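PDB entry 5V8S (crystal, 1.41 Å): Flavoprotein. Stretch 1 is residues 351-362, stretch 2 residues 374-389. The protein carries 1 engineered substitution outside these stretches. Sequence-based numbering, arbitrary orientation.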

ATOM      1  N   TYR A 351       7.336 -19.677   1.257  1.00 20.52           N
ATOM      2  CA  TYR A 351       8.241 -20.734   0.819  1.00 20.67           C
ATOM      3  C   TYR A 351       9.322 -20.968   1.862  1.00 21.96           C
ATOM      4  O   TYR A 351       9.699 -20.053   2.604  1.00 21.88           O
ATOM      5  CB  TYR A 351       8.953 -20.333  -0.484  1.00 20.54           C
ATOM      6  CG  TYR A 351       8.054 -20.203  -1.687  1.00 20.44           C
ATOM      7  CD1 TYR A 351       7.675 -21.328  -2.419  1.00 20.12           C
ATOM      8  CD2 TYR A 351       7.590 -18.964  -2.111  1.00 20.62           C
ATOM      9  CE1 TYR A 351       6.874 -21.214  -3.514  1.00 19.98           C
ATOM     10  CE2 TYR A 351       6.771 -18.854  -3.213  1.00 19.52           C
ATOM     11  CZ  TYR A 351       6.424 -19.988  -3.920  1.00 19.20           C
ATOM     12  OH  TYR A 351       5.616 -19.856  -5.015  1.00 18.93           O
ATOM     13  N   GLU A 352       9.870 -22.193   1.872  1.00 23.58           N
ATOM     14  CA  GLU A 352      10.973 -22.529   2.777  1.00 25.25           C
ATOM     15  C   GLU A 352      12.285 -22.139   2.097  1.00 25.19           C
ATOM     16  O   GLU A 352      12.999 -22.959   1.527  1.00 26.57           O
ATOM     17  CB  GLU A 352      10.950 -23.999   3.186  1.00 29.43           C
ATOM     18  CG  GLU A 352      11.951 -24.308   4.306  1.00 34.29           C
ATOM     19  CD  GLU A 352      12.184 -25.790   4.539  1.00 39.76           C
ATOM     20  OE1 GLU A 352      11.291 -26.600   4.213  1.00 40.98           O
ATOM     21  OE2 GLU A 352      13.272 -26.135   5.056  1.00 41.03           O
ATOM     22  N   LYS A 353      12.600 -20.852   2.168  1.00 22.70           N
ATOM     23  CA  LYS A 353      13.805 -20.275   1.599  1.00 22.06           C
ATOM     24  C   LYS A 353      14.570 -19.531   2.682  1.00 22.10           C
ATOM     25  O   LYS A 353      13.969 -18.995   3.622  1.00 22.23           O
ATOM     26  CB  LYS A 353      13.481 -19.282   0.472  1.00 22.10           C
ATOM     27  CG  LYS A 353      12.840 -19.943  -0.747  1.00 21.52           C
ATOM     28  CD  LYS A 353      12.306 -18.966  -1.771  1.00 20.93           C
ATOM     29  CE  LYS A 353      11.617 -19.665  -2.940  1.00 21.09           C
ATOM     30  NZ  LYS A 353      12.608 -20.322  -3.811  1.00 21.45           N
ATOM     31  N   PRO A 354      15.891 -19.477   2.580  1.00 21.72           N
ATOM     32  CA  PRO A 354      16.666 -18.710   3.557  1.00 22.51           C
ATOM     33  C   PRO A 354      16.514 -17.212   3.364  1.00 22.32           C
ATOM     34  O   PRO A 354      16.315 -16.713   2.254  1.00 21.61           O
ATOM     35  CB  PRO A 354      18.104 -19.146   3.286  1.00 23.55           C
ATOM     36  CG  PRO A 354      18.091 -19.685   1.909  1.00 24.20           C
ATOM     37  CD  PRO A 354      16.745 -20.205   1.624  1.00 22.77           C
ATOM     38  N   VAL A 355      16.649 -16.494   4.480  1.00 21.14           N
ATOM     39  CA  VAL A 355      16.469 -15.049   4.525  1.00 20.08           C
ATOM     40  C   VAL A 355      17.560 -14.443   5.397  1.00 19.80           C
ATOM     41  O   VAL A 355      17.954 -15.025   6.410  1.00 22.05           O
ATOM     42  CB  VAL A 355      15.077 -14.690   5.098  1.00 21.90           C
ATOM     43  CG1 VAL A 355      14.897 -13.197   5.328  1.00 24.14           C
ATOM     44  CG2 VAL A 355      13.979 -15.248   4.174  1.00 21.28           C
ATOM     45  N   LEU A 356      18.033 -13.262   5.007  1.00 19.01           N
ATOM     46  CA  LEU A 356      18.813 -12.395   5.883  1.00 19.04           C
ATOM     47  C   LEU A 356      17.963 -11.187   6.234  1.00 18.44           C
ATOM     48  O   LEU A 356      17.285 -10.634   5.364  1.00 19.73           O
ATOM     49  CB  LEU A 356      20.065 -11.857   5.188  1.00 20.09           C
ATOM     50  CG  LEU A 356      21.130 -12.861   4.756  1.00 21.58           C
ATOM     51  CD1 LEU A 356      22.259 -12.152   4.021  1.00 20.38           C
ATOM     52  CD2 LEU A 356      21.648 -13.642   5.961  1.00 22.17           C
ATOM     53  N   VAL A 357      18.035 -10.752   7.493  1.00 18.49           N
ATOM     54  CA  VAL A 357      17.354  -9.550   7.949  1.00 18.66           C
ATOM     55  C   VAL A 357      18.407  -8.558   8.417  1.00 19.54           C
ATOM     56  O   VAL A 357      19.292  -8.910   9.206  1.00 19.70           O
ATOM     57  CB  VAL A 357      16.341  -9.842   9.072  1.00 20.25           C
ATOM     58  CG1 VAL A 357      15.703  -8.519   9.572  1.00 21.14           C
ATOM     59  CG2 VAL A 357      15.279 -10.815   8.593  1.00 20.38           C
ATOM     60  N   PHE A 358      18.344  -7.352   7.872  1.00 17.44           N
ATOM     61  CA  PHE A 358      19.083  -6.198   8.358  1.00 18.82           C
ATOM     62  C   PHE A 358      18.054  -5.229   8.919  1.00 19.44           C
ATOM     63  O   PHE A 358      17.060  -4.925   8.260  1.00 20.46           O
ATOM     64  CB  PHE A 358      19.845  -5.511   7.211  1.00 20.01           C
ATOM     65  CG  PHE A 358      20.953  -6.337   6.602  1.00 19.22           C
ATOM     66  CD1 PHE A 358      20.675  -7.362   5.723  1.00 20.32           C
ATOM     67  CD2 PHE A 358      22.277  -6.052   6.868  1.00 21.74           C
ATOM     68  CE1 PHE A 358      21.705  -8.107   5.155  1.00 20.92           C
ATOM     69  CE2 PHE A 358      23.304  -6.796   6.305  1.00 22.13           C
ATOM     70  CZ  PHE A 358      23.022  -7.824   5.450  1.00 21.53           C
ATOM     71  N   GLY A 359      18.276  -4.733  10.121  1.00 19.69           N
ATOM     72  CA  GLY A 359      17.283  -3.863  10.723  1.00 20.12           C
ATOM     73  C   GLY A 359      17.908  -2.835  11.631  1.00 20.54           C
ATOM     74  O   GLY A 359      18.915  -3.103  12.297  1.00 21.81           O
ATOM     75  N   VAL A 360      17.300  -1.645  11.649  1.00 21.55           N
ATOM     76  CA  VAL A 360      17.710  -0.597  12.566  1.00 23.33           C
ATOM     77  C   VAL A 360      17.314  -0.981  13.980  1.00 26.57           C
ATOM     78  O   VAL A 360      16.260  -1.590  14.211  1.00 26.46           O
ATOM     79  CB  VAL A 360      17.009   0.701  12.142  1.00 23.00           C
ATOM     80  CG1 VAL A 360      17.198   1.758  13.193  1.00 24.04           C
ATOM     81  CG2 VAL A 360      17.564   1.159  10.792  1.00 24.65           C
ATOM     82  N   HIS A 361      18.152  -0.601  14.942  1.00 30.06           N
ATOM     83  CA  HIS A 361      17.842  -0.777  16.356  1.00 35.87           C
ATOM     84  C   HIS A 361      17.102   0.472  16.819  1.00 36.83           C
ATOM     85  O   HIS A 361      17.714   1.520  17.059  1.00 38.67           O
ATOM     86  CB  HIS A 361      19.120  -0.982  17.156  1.00 41.69           C
ATOM     87  CG  HIS A 361      18.885  -1.192  18.617  1.00 46.86           C
ATOM     88  ND1 HIS A 361      17.822  -1.924  19.102  1.00 49.53           N
ATOM     89  CD2 HIS A 361      19.575  -0.765  19.702  1.00 49.16           C
ATOM     90  CE1 HIS A 361      17.865  -1.936  20.423  1.00 50.43           C
ATOM     91  NE2 HIS A 361      18.922  -1.244  20.812  1.00 50.34           N
ATOM     92  N   GLY A 362      15.781   0.357  16.950  1.00 34.95           N
ATOM     93  CA  GLY A 362      14.939   1.462  17.342  1.00 34.08           C
ATOM     94  C   GLY A 362      14.579   1.433  18.817  1.00 32.66           C
ATOM     95  O   GLY A 362      15.137   0.690  19.625  1.00 34.22           O
ATOM     96  N   LEU A 374       8.015 -12.027  13.001  1.00 51.54           N
ATOM     97  CA  LEU A 374       6.928 -12.280  12.062  1.00 47.09           C
ATOM     98  C   LEU A 374       7.340 -13.298  11.003  1.00 45.06           C
ATOM     99  O   LEU A 374       6.599 -14.248  10.713  1.00 43.96           O
ATOM    100  CB  LEU A 374       6.517 -10.963  11.409  1.00 44.64           C
ATOM    101  CG  LEU A 374       5.471 -11.092  10.320  1.00 43.22           C
ATOM    102  CD1 LEU A 374       4.228 -11.833  10.843  1.00 42.82           C
ATOM    103  CD2 LEU A 374       5.130  -9.709   9.812  1.00 42.29           C
ATOM    104  N   LEU A 375       8.513 -13.100  10.395  1.00 42.98           N
ATOM    105  CA  LEU A 375       9.005 -14.047   9.400  1.00 42.90           C
ATOM    106  C   LEU A 375       9.265 -15.410  10.022  1.00 44.14           C
ATOM    107  O   LEU A 375       9.128 -16.440   9.344  1.00 42.61           O
ATOM    108  CB  LEU A 375      10.275 -13.497   8.747  1.00 40.70           C
ATOM    109  CG  LEU A 375      10.050 -12.454   7.652  1.00 39.13           C
ATOM    110  CD1 LEU A 375      11.292 -11.613   7.459  1.00 40.23           C
ATOM    111  CD2 LEU A 375       9.658 -13.134   6.344  1.00 38.74           C
ATOM    112  N   LYS A 376       9.607 -15.434  11.314  1.00 46.33           N
ATOM    113  CA  LYS A 376       9.885 -16.688  11.999  1.00 48.94           C
ATOM    114  C   LYS A 376       8.659 -17.592  12.043  1.00 51.72           C
ATOM    115  O   LYS A 376       8.810 -18.813  12.054  1.00 51.93           O
ATOM    116  CB  LYS A 376      10.395 -16.410  13.413  1.00 48.93           C
ATOM    117  CG  LYS A 376      11.268 -17.496  14.014  1.00 49.52           C
ATOM    118  CD  LYS A 376      12.736 -17.344  13.649  1.00 49.67           C
ATOM    119  CE  LYS A 376      13.600 -18.352  14.398  1.00 49.04           C
ATOM    120  NZ  LYS A 376      15.009 -18.266  13.956  1.00 48.37           N
ATOM    121  N   GLU A 377       7.440 -17.040  12.045  1.00 53.11           N
ATOM    122  CA  GLU A 377       6.257 -17.906  12.037  1.00 54.19           C
ATOM    123  C   GLU A 377       6.175 -18.760  10.784  1.00 52.17           C
ATOM    124  O   GLU A 377       5.470 -19.777  10.776  1.00 53.75           O
ATOM    125  CB  GLU A 377       4.965 -17.088  12.053  1.00 56.65           C
ATOM    126  CG  GLU A 377       4.946 -15.928  13.020  1.00 59.08           C
ATOM    127  CD  GLU A 377       3.577 -15.288  13.112  1.00 61.21           C
ATOM    128  OE1 GLU A 377       2.571 -16.032  13.192  1.00 62.00           O
ATOM    129  OE2 GLU A 377       3.506 -14.042  13.100  1.00 61.42           O
ATOM    130  N   THR A 378       6.852 -18.357   9.724  1.00 47.46           N
ATOM    131  CA  THR A 378       6.574 -18.865   8.399  1.00 43.31           C
ATOM    132  C   THR A 378       7.563 -19.944   8.021  1.00 40.65           C
ATOM    133  O   THR A 378       8.399 -20.385   8.822  1.00 40.23           O
ATOM    134  CB  THR A 378       6.606 -17.709   7.401  1.00 44.16           C
ATOM    135  OG1 THR A 378       7.958 -17.262   7.193  1.00 44.32           O
ATOM    136  CG2 THR A 378       5.791 -16.557   7.924  1.00 44.28           C
ATOM    137  N   LYS A 379       7.462 -20.383   6.771  1.00 38.17           N
ATOM    138  CA  LYS A 379       8.379 -21.382   6.279  1.00 37.45           C
ATOM    139  C   LYS A 379       9.737 -20.785   5.992  1.00 33.71           C
ATOM    140  O   LYS A 379      10.709 -21.539   5.885  1.00 33.64           O
ATOM    141  CB  LYS A 379       7.821 -22.033   5.018  1.00 38.70           C
ATOM    142  CG  LYS A 379       6.511 -22.788   5.229  1.00 41.53           C
ATOM    143  CD  LYS A 379       6.173 -23.662   4.014  1.00 44.17           C
ATOM    144  CE  LYS A 379       4.707 -23.541   3.611  1.00 46.57           C
ATOM    145  NZ  LYS A 379       4.368 -24.367   2.402  1.00 47.74           N
ATOM    146  N   PHE A 380       9.841 -19.453   5.897  1.00 30.63           N
ATOM    147  CA  PHE A 380      11.145 -18.863   5.638  1.00 27.58           C
ATOM    148  C   PHE A 380      12.056 -19.125   6.824  1.00 29.87           C
ATOM    149  O   PHE A 380      11.609 -19.186   7.976  1.00 31.69           O
ATOM    150  CB  PHE A 380      11.042 -17.361   5.365  1.00 24.91           C
ATOM    151  CG  PHE A 380      10.433 -17.030   4.038  1.00 23.06           C
ATOM    152  CD1 PHE A 380      11.201 -17.048   2.880  1.00 22.28           C
ATOM    153  CD2 PHE A 380       9.087 -16.718   3.937  1.00 22.62           C
ATOM    154  CE1 PHE A 380      10.631 -16.760   1.643  1.00 21.18           C
ATOM    155  CE2 PHE A 380       8.512 -16.425   2.712  1.00 22.39           C
ATOM    156  CZ  PHE A 380       9.270 -16.450   1.562  1.00 21.03           C
ATOM    157  N   ARG A 381      13.340 -19.288   6.529  1.00 29.50           N
ATOM    158  CA  ARG A 381      14.361 -19.569   7.533  1.00 30.55           C
ATOM    159  C   ARG A 381      15.304 -18.379   7.635  1.00 27.99           C
ATOM    160  O   ARG A 381      16.093 -18.125   6.716  1.00 28.29           O
ATOM    161  CB  ARG A 381      15.124 -20.836   7.172  1.00 33.71           C
ATOM    162  CG  ARG A 381      14.220 -22.060   7.151  1.00 38.12           C
ATOM    163  CD  ARG A 381      13.720 -22.362   8.562  1.00 41.49           C
ATOM    164  NE  ARG A 381      12.829 -23.512   8.620  1.00 45.64           N
ATOM    165  CZ  ARG A 381      13.217 -24.765   8.423  1.00 49.55           C
ATOM    166  NH1 ARG A 381      14.484 -25.030   8.129  1.00 51.74           N
ATOM    167  NH2 ARG A 381      12.336 -25.754   8.510  1.00 48.86           N
ATOM    168  N   ILE A 382      15.245 -17.675   8.760  1.00 26.95           N
ATOM    169  CA  ILE A 382      16.104 -16.511   8.973  1.00 25.30           C
ATOM    170  C   ILE A 382      17.475 -17.003   9.411  1.00 25.12           C
ATOM    171  O   ILE A 382      17.611 -17.620  10.471  1.00 26.59           O
ATOM    172  CB  ILE A 382      15.512 -15.553  10.013  1.00 27.06           C
ATOM    173  CG1 ILE A 382      14.133 -15.060   9.567  1.00 30.96           C
ATOM    174  CG2 ILE A 382      16.477 -14.381  10.220  1.00 27.01           C
ATOM    175  CD1 ILE A 382      13.388 -14.306  10.649  1.00 33.35           C
ATOM    176  N   LEU A 383      18.496 -16.715   8.606  1.00 23.60           N
ATOM    177  CA  LEU A 383      19.837 -17.188   8.933  1.00 23.83           C
ATOM    178  C   LEU A 383      20.509 -16.319   9.979  1.00 23.53           C
ATOM    179  O   LEU A 383      21.240 -16.829  10.832  1.00 24.97           O
ATOM    180  CB  LEU A 383      20.717 -17.217   7.689  1.00 24.68           C
ATOM    181  CG  LEU A 383      20.195 -18.057   6.539  1.00 25.47           C
ATOM    182  CD1 LEU A 383      21.252 -18.082   5.435  1.00 26.76           C
ATOM    183  CD2 LEU A 383      19.891 -19.463   7.017  1.00 26.60           C
ATOM    184  N   SER A 384      20.293 -15.011   9.914  1.00 22.72           N
ATOM    185  CA  SER A 384      20.880 -14.106  10.885  1.00 22.54           C
ATOM    186  C   SER A 384      20.149 -12.781  10.826  1.00 22.24           C
ATOM    187  O   SER A 384      19.450 -12.468   9.856  1.00 21.35           O
ATOM    188  CB  SER A 384      22.374 -13.860  10.636  1.00 23.47           C
ATOM    189  OG  SER A 384      22.571 -13.127   9.441  1.00 24.33           O
ATOM    190  N   PHE A 385      20.380 -11.994  11.876  1.00 23.56           N
ATOM    191  CA  PHE A 385      19.961 -10.604  11.977  1.00 25.27           C
ATOM    192  C   PHE A 385      21.205  -9.734  12.102  1.00 25.74           C
ATOM    193  O   PHE A 385      22.110 -10.040  12.893  1.00 27.31           O
ATOM    194  CB  PHE A 385      19.074 -10.396  13.204  1.00 28.44           C
ATOM    195  CG  PHE A 385      18.677  -8.970  13.407  1.00 32.37           C
ATOM    196  CD1 PHE A 385      17.556  -8.458  12.782  1.00 34.43           C
ATOM    197  CD2 PHE A 385      19.441  -8.131  14.201  1.00 33.39           C
ATOM    198  CE1 PHE A 385      17.193  -7.132  12.960  1.00 35.18           C
ATOM    199  CE2 PHE A 385      19.087  -6.812  14.382  1.00 34.18           C
ATOM    200  CZ  PHE A 385      17.961  -6.310  13.759  1.00 34.50           C
ATOM    201  N   THR A 386      21.256  -8.663  11.315  1.00 24.03           N
ATOM    202  CA  THR A 386      22.365  -7.712  11.335  1.00 23.36           C
ATOM    203  C   THR A 386      21.820  -6.318  11.596  1.00 23.32           C
ATOM    204  O   THR A 386      20.896  -5.865  10.919  1.00 23.14           O
ATOM    205  CB  THR A 386      23.131  -7.728  10.003  1.00 24.38           C
ATOM    206  OG1 THR A 386      23.622  -9.049   9.741  1.00 25.32           O
ATOM    207  CG2 THR A 386      24.303  -6.769  10.028  1.00 24.95           C
ATOM    208  N   GLU A 387      22.427  -5.630  12.548  1.00 24.43           N
ATOM    209  CA  GLU A 387      21.971  -4.306  12.918  1.00 25.04           C
ATOM    210  C   GLU A 387      22.406  -3.285  11.872  1.00 26.15           C
ATOM    211  O   GLU A 387      23.568  -3.271  11.446  1.00 26.94           O
ATOM    212  CB  GLU A 387      22.559  -3.915  14.274  1.00 27.32           C
ATOM    213  CG  GLU A 387      21.983  -2.607  14.771  1.00 31.15           C
ATOM    214  CD  GLU A 387      22.552  -2.138  16.101  1.00 34.56           C
ATOM    215  OE1 GLU A 387      23.363  -2.867  16.711  1.00 36.58           O
ATOM    216  OE2 GLU A 387      22.186  -1.019  16.529  1.00 35.09           O
ATOM    217  N   ILE A 388      21.471  -2.424  11.475  1.00 24.78           N
ATOM    218  CA  ILE A 388      21.771  -1.285  10.619  1.00 24.22           C
ATOM    219  C   ILE A 388      22.109  -0.124  11.538  1.00 25.62           C
ATOM    220  O   ILE A 388      21.250   0.362  12.274  1.00 25.32           O
ATOM    221  CB  ILE A 388      20.597  -0.945   9.690  1.00 23.52           C
ATOM    222  CG1 ILE A 388      20.335  -2.098   8.710  1.00 23.86           C
ATOM    223  CG2 ILE A 388      20.868   0.385   8.955  1.00 24.10           C
ATOM    224  CD1 ILE A 388      19.125  -1.884   7.825  1.00 23.20           C
ATOM    225  N   LYS A 389      23.357   0.324  11.480  1.00 26.60           N
ATOM    226  CA  LYS A 389      23.836   1.442  12.266  1.00 28.21           C
ATOM    227  C   LYS A 389      24.083   2.634  11.356  1.00 29.93           C
ATOM    228  O   LYS A 389      24.089   2.527  10.129  1.00 32.64           O
ATOM    229  CB  LYS A 389      25.133   1.057  12.980  1.00 29.34           C
ATOM    230  CG  LYS A 389      24.972  -0.085  13.941  1.00 31.93           C
ATOM    231  CD  LYS A 389      26.235  -0.260  14.735  1.00 36.42           C
ATOM    232  CE  LYS A 389      26.098  -1.329  15.787  1.00 39.86           C
ATOM    233  NZ  LYS A 389      27.295  -1.328  16.681  1.00 42.58           N
TER
HETATM  234  O   HOH W   1      21.698 -10.519   8.484  1.00 22.44           O
HETATM  235  O   HOH W   2      20.675   0.631  14.861  1.00 30.05           O

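Two parallel β-strands share their hydrogen bonds in a characteristic way: a residue of one strand bonds through both its N and its O to two different residues of its neighbour, and the strands stay in step as long as that alternation is kept. The pairing of strand 354-360 with strand 381-388 in this flavoprotein illustrates both the rule and a local departure from it. Their N-to-C directions differ by 31°. The ladder opens with Arg-381 N donating to Lys-353 O (3.0 Å), after which Val-355 reaches both ways, its N to Arg-381 O (2.8 Å) and its O accepting from Leu-383 N (2.8 Å). A regular ladder would next join Val-357 N to Leu-383 O. Instead Val-357 N donates to Ser-384 O (3.2 Å), so the second strand spends one extra residue here. Leu-383, with phi/psi of -80/-38°, has left the extended conformation, and Ser-384 N is buried without a partner. Regular pairing then resumes: Thr-386 N to Val-357 O (2.9 Å), Gly-359 N to Thr-386 O (3.0 Å) and Ile-388 N to Gly-359 O (2.8 Å).

Water 1 sits beside the irregularity, donating to Val-357 O (3.0 Å) and hydrogen-bonded to Ser-384 OG (2.9 Å) and Thr-386 OG1 (2.7 Å). Further along, water 2 accepts from His-361 N (2.8 Å) and donates to Ile-388 O (2.7 Å) and Glu-387 OE2 (2.8 Å), bridging a gap that the backbones do not close directly, since His-361 N and Ile-388 O lie 4.2 Å apart.

Apart from Leu-383, whose CA-to-CB bond points toward the first strand, side chains alternate between the two faces of the sheet. On the face of Val-355 and Val-357, Val-355 CG2 packs against Phe-380 CD1 (3.6 Å), while Val-357 touches Ile-382 through CG2 to CG2 (4.1 Å) and Phe-385 through CG1 to CD1 (3.7 Å). The Phe-385 ring leans back toward the first strand, across Gly-359; an ideal CB there would lie 3.0 Å from Phe-385 CE1, a clash, so the absence of a side chain makes room for the ring. On the other face, Ile-388 CD1 meets Phe-358 CB (3.7 Å), and Thr-386 OG1 lies over one face of the Phe-358 ring.

At the start of the contact, Glu-352 OE2 and Arg-381 NH1 form a salt bridge at 3.5 Å. Because the oxygen lies over the guanidinium face, no N-H points at it, and the attraction is one of charge alone.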